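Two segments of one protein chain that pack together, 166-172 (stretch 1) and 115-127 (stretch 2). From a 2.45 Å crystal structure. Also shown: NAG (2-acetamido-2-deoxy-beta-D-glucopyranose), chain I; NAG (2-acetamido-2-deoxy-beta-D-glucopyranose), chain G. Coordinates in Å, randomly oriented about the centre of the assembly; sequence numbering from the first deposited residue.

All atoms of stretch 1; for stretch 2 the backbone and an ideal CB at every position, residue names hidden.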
# COMPACT_ATOMS: atom_id res chain seq x y z
N LEU B 166 -4.43 2.95 -25.33
CA LEU B 166 -4.83 2.08 -24.23
C LEU B 166 -3.58 1.62 -23.53
O LEU B 166 -2.77 0.91 -24.13
CB LEU B 166 -5.59 0.86 -24.79
CG LEU B 166 -6.87 1.10 -25.59
CD1 LEU B 166 -6.59 1.23 -27.11
CD2 LEU B 166 -7.82 -0.07 -25.40
N VAL B 167 -3.38 2.06 -22.27
CA VAL B 167 -2.26 1.67 -21.42
C VAL B 167 -2.74 0.66 -20.39
O VAL B 167 -3.71 0.95 -19.70
CB VAL B 167 -1.51 2.85 -20.73
CG1 VAL B 167 -0.33 2.32 -19.89
CG2 VAL B 167 -1.00 3.84 -21.76
N TYR B 168 -2.13 -0.54 -20.35
CA TYR B 168 -2.41 -1.59 -19.36
C TYR B 168 -1.14 -1.78 -18.55
O TYR B 168 -0.03 -1.66 -19.08
CB TYR B 168 -2.67 -2.97 -20.01
CG TYR B 168 -3.70 -3.01 -21.11
CD1 TYR B 168 -3.42 -2.46 -22.37
CD2 TYR B 168 -4.92 -3.64 -20.92
CE1 TYR B 168 -4.36 -2.51 -23.39
CE2 TYR B 168 -5.86 -3.71 -21.95
CZ TYR B 168 -5.58 -3.15 -23.18
OH TYR B 168 -6.51 -3.27 -24.17
N PHE B 169 -1.31 -2.15 -17.29
CA PHE B 169 -0.19 -2.51 -16.42
C PHE B 169 -0.08 -4.01 -16.42
O PHE B 169 -1.11 -4.70 -16.32
CB PHE B 169 -0.41 -2.02 -14.99
CG PHE B 169 0.82 -2.17 -14.12
CD1 PHE B 169 1.85 -1.23 -14.17
CD2 PHE B 169 0.91 -3.18 -13.18
CE1 PHE B 169 2.96 -1.33 -13.32
CE2 PHE B 169 2.03 -3.29 -12.36
CZ PHE B 169 3.03 -2.36 -12.43
N TYR B 170 1.14 -4.52 -16.53
CA TYR B 170 1.47 -5.93 -16.46
C TYR B 170 2.35 -6.18 -15.23
O TYR B 170 3.38 -5.52 -15.07
CB TYR B 170 2.16 -6.39 -17.75
CG TYR B 170 2.54 -7.86 -17.74
CD1 TYR B 170 1.56 -8.85 -17.69
CD2 TYR B 170 3.88 -8.25 -17.78
CE1 TYR B 170 1.91 -10.19 -17.65
CE2 TYR B 170 4.23 -9.60 -17.74
CZ TYR B 170 3.24 -10.57 -17.70
OH TYR B 170 3.58 -11.91 -17.71
N ASN B 171 1.95 -7.09 -14.36
CA ASN B 171 2.67 -7.36 -13.11
C ASN B 171 3.50 -8.65 -13.08
O ASN B 171 3.91 -9.08 -12.03
CB ASN B 171 1.70 -7.26 -11.89
CG ASN B 171 0.75 -8.43 -11.76
OD1 ASN B 171 0.90 -9.47 -12.41
ND2 ASN B 171 -0.25 -8.30 -10.92
N GLY B 172 3.78 -9.23 -14.24
CA GLY B 172 4.55 -10.46 -14.35
C GLY B 172 3.66 -11.68 -14.46
O GLY B 172 4.12 -12.76 -14.80
N UNK B 115 3.05 11.61 -27.65
CA UNK B 115 3.76 11.19 -26.44
C UNK B 115 2.70 10.75 -25.42
O UNK B 115 1.68 11.43 -25.26
CB UNK B 115 4.64 12.31 -25.89
N UNK B 116 2.92 9.56 -24.80
CA UNK B 116 2.02 8.97 -23.81
C UNK B 116 2.79 8.75 -22.49
O UNK B 116 3.88 8.18 -22.51
CB UNK B 116 1.44 7.65 -24.33
N UNK B 117 2.25 9.24 -21.37
CA UNK B 117 2.87 9.14 -20.04
C UNK B 117 1.84 8.76 -19.02
O UNK B 117 0.66 9.09 -19.17
CB UNK B 117 3.54 10.45 -19.64
N UNK B 118 2.27 8.07 -17.99
CA UNK B 118 1.40 7.66 -16.91
C UNK B 118 2.26 7.31 -15.72
O UNK B 118 3.49 7.23 -15.83
CB UNK B 118 0.51 6.48 -17.32
N UNK B 119 1.61 7.09 -14.58
CA UNK B 119 2.29 6.68 -13.37
C UNK B 119 1.72 5.34 -12.96
O UNK B 119 0.61 4.98 -13.36
CB UNK B 119 2.14 7.72 -12.26
N UNK B 120 2.49 4.62 -12.17
CA UNK B 120 2.18 3.31 -11.63
C UNK B 120 0.77 3.21 -11.01
O UNK B 120 0.31 4.19 -10.42
CB UNK B 120 3.23 2.94 -10.58
N UNK B 121 0.10 2.02 -11.05
CA UNK B 121 -1.15 1.86 -10.30
C UNK B 121 -0.79 1.77 -8.79
O UNK B 121 0.38 1.59 -8.42
CB UNK B 121 -1.92 0.62 -10.77
N UNK B 122 -1.78 1.87 -7.91
CA UNK B 122 -1.50 1.77 -6.47
C UNK B 122 -1.32 0.31 -6.05
O UNK B 122 -0.36 -0.03 -5.35
CB UNK B 122 -2.63 2.41 -5.66
N UNK B 123 -2.18 -0.56 -6.60
CA UNK B 123 -2.20 -2.02 -6.44
C UNK B 123 -1.41 -2.70 -7.57
O UNK B 123 -1.90 -2.77 -8.71
CB UNK B 123 -3.64 -2.53 -6.42
N UNK B 124 -0.17 -3.17 -7.27
CA UNK B 124 0.73 -3.90 -8.18
C UNK B 124 0.28 -5.36 -8.29
O UNK B 124 0.07 -5.85 -9.40
CB UNK B 124 2.18 -3.82 -7.69
N UNK B 125 0.13 -6.04 -7.13
CA UNK B 125 -0.36 -7.43 -6.97
C UNK B 125 0.43 -8.53 -7.65
O UNK B 125 -0.11 -9.61 -7.89
CB UNK B 125 -1.80 -7.51 -7.49
N UNK B 126 1.69 -8.26 -7.93
CA UNK B 126 2.53 -9.24 -8.61
C UNK B 126 4.00 -8.90 -8.52
O UNK B 126 4.34 -7.82 -8.02
CB UNK B 126 2.12 -9.36 -10.08
N UNK B 127 4.88 -9.77 -9.07
CA UNK B 127 6.34 -9.54 -8.95
C UNK B 127 7.00 -8.47 -9.81
O UNK B 127 8.13 -8.07 -9.48
CB UNK B 127 7.05 -10.86 -9.26
C1 NAG I . 8.27 13.34 -25.89
C2 NAG I . 8.67 14.80 -25.66
C3 NAG I . 10.14 14.90 -26.04
C4 NAG I . 10.99 13.99 -25.15
C5 NAG I . 10.45 12.56 -25.17
C6 NAG I . 11.05 11.69 -24.09
C7 NAG I . 6.86 16.47 -25.91
C8 NAG I . 6.03 17.23 -26.90
N2 NAG I . 7.86 15.73 -26.44
O3 NAG I . 10.58 16.25 -25.92
O4 NAG I . 12.34 14.01 -25.59
O5 NAG I . 9.03 12.56 -24.96
O6 NAG I . 10.58 10.34 -24.14
O7 NAG I . 6.63 16.50 -24.71
C1 NAG G . 6.39 -7.60 -21.71
C2 NAG G . 5.49 -8.84 -21.77
C3 NAG G . 5.97 -9.94 -20.83
C4 NAG G . 7.48 -10.15 -20.93
C5 NAG G . 8.24 -8.84 -20.76
C6 NAG G . 9.74 -9.00 -20.96
C7 NAG G . 3.02 -9.11 -21.43
C8 NAG G . 1.75 -8.36 -21.21
N2 NAG G . 4.16 -8.37 -21.40
O3 NAG G . 5.35 -11.17 -21.19
O4 NAG G . 7.88 -11.08 -19.92
O5 NAG G . 7.79 -7.90 -21.75
O6 NAG G . 10.44 -7.78 -20.76
O7 NAG G . 3.03 -10.33 -21.60

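Position 115 lies in a strand, and its ideal CB has nothing of stretch 1 within 5.5 Å. The sugar of chain I lies nearby, which favours a side chain that can carry a glycan. The residue is Asn115, and its ND2 is bonded covalently to C1 of that NAG at 1.4 Å.

Position 116 is extended, with CA-to-CB pointing toward stretch 1. The ideal CB is 5.2 Å from Val167 CG2, so the neighbour is a methyl group. A medium apolar side chain would suit; valine, isoleucine or leucine are all plausible. It is Val116, chi1 t, and its CG1 reaches Val167 CG2 at 3.9 Å.

Position 117 points away, as strand alternation requires, so stretch 1 sets no demand here. It is Thr117.

Position 118 turns toward stretch 1 again. The ideal CB is 5.0 Å from Val167 CG1, leaving room for a small or medium apolar group. Alanine, valine or cysteine could fit. The residue is Cys118, chi1 p. Its SG packs on Val167 CG1 at 4.0 Å and is bonded covalently elsewhere in the structure. Val167 thus meets 116 through one methyl and 118 through the other.

Position 119 is out of reach, and many residues would do. It is Asn119.

Position 120 has its CA-to-CB sideways, with the ideal CB 5.1 Å from Phe169 CE1. A small residue is sufficient. It is Ser120, whose OG donates a hydrogen bond to the O of 121 at 3.0 Å.

Position 121 points toward stretch 1, with its ideal CB 5.1 Å from Phe169 CG. Phi is -73° and psi 168°, which proline accepts readily. The aromatic ring would welcome any compact apolar group. The residue is Pro121. Its CD lies over one face of the Phe169 ring, 3.7 Å from the centroid of that ring and 21° off the normal, a CH-pi contact.

Position 122 is out of reach and unconstrained by stretch 1; it is Tyr122. Position 123 is sideways, with no stretch 1 atom near its ideal CB. It is Glu123, and its end leads away.

Position 124 is sideways, but its ideal CB is 4.7 Å from Phe169 CE2. A branched or long apolar side chain could bend to the ring. It is Ile124, chi1 and chi2 both m, with CD1 3.9 Å from Phe169 CZ. Its backbone O accepts a hydrogen bond from Asn171 ND2 at 2.9 Å, which any residue here could offer.

Position 125 has positive phi, 60°, with psi 23°. Glycine, asparagine or aspartate tolerate this best. It is Asn125, with its end leading away; its CB is 4.0 Å from Asn171 ND2.

Position 126 is decisive. An ideal CB would sit 2.4 Å from Asn171 CG, a clash, so glycine is indicated. It is Gly126, and its C lies 3.5 Å from Asn171 O.

Position 127 is sideways, with phi -76° and psi -22°. Proline is allowed, among many others. It is Pro127, with CD 3.1 Å from Asn171 O.

Stretch 2 (115-127) NVTCNSPYEINGP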
# COMPACT_ATOMS: atom_id res chain seq x y z
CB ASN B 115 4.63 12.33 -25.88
CG ASN B 115 6.06 12.39 -26.38
OD1 ASN B 115 6.43 11.80 -27.41
ND2 ASN B 115 6.88 13.13 -25.61
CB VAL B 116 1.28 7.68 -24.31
CG1 VAL B 116 0.26 7.19 -23.27
CG2 VAL B 116 0.60 7.91 -25.66
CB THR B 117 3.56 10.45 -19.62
OG1 THR B 117 2.62 11.52 -19.69
CG2 THR B 117 4.81 10.77 -20.45
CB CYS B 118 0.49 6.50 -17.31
SG CYS B 118 1.27 4.86 -17.24
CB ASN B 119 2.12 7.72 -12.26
CG ASN B 119 2.61 9.09 -12.63
OD1 ASN B 119 1.84 10.05 -12.67
ND2 ASN B 119 3.90 9.21 -12.94
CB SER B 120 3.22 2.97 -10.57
OG SER B 120 2.99 1.71 -9.97
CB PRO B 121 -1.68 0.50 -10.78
CG PRO B 121 -0.82 0.13 -11.94
CD PRO B 121 0.48 0.73 -11.67
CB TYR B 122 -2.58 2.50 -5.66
CG TYR B 122 -2.56 4.00 -5.85
CD1 TYR B 122 -1.61 4.79 -5.20
CD2 TYR B 122 -3.53 4.64 -6.61
CE1 TYR B 122 -1.62 6.18 -5.34
CE2 TYR B 122 -3.59 6.03 -6.70
CZ TYR B 122 -2.60 6.79 -6.10
OH TYR B 122 -2.63 8.16 -6.24
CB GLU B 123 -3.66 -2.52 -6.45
CG GLU B 123 -4.48 -2.10 -5.22
CD GLU B 123 -5.87 -2.71 -5.15
OE1 GLU B 123 -5.98 -3.95 -5.23
OE2 GLU B 123 -6.84 -1.93 -5.02
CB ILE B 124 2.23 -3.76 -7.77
CG1 ILE B 124 2.66 -2.25 -7.62
CG2 ILE B 124 3.18 -4.54 -8.75
CD1 ILE B 124 2.30 -1.30 -8.71
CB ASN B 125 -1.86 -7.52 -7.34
CG ASN B 125 -2.73 -6.61 -6.52
OD1 ASN B 125 -2.36 -6.18 -5.42
ND2 ASN B 125 -3.92 -6.30 -7.04
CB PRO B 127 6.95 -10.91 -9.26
CG PRO B 127 5.97 -11.56 -10.15
CD PRO B 127 4.60 -11.08 -9.70
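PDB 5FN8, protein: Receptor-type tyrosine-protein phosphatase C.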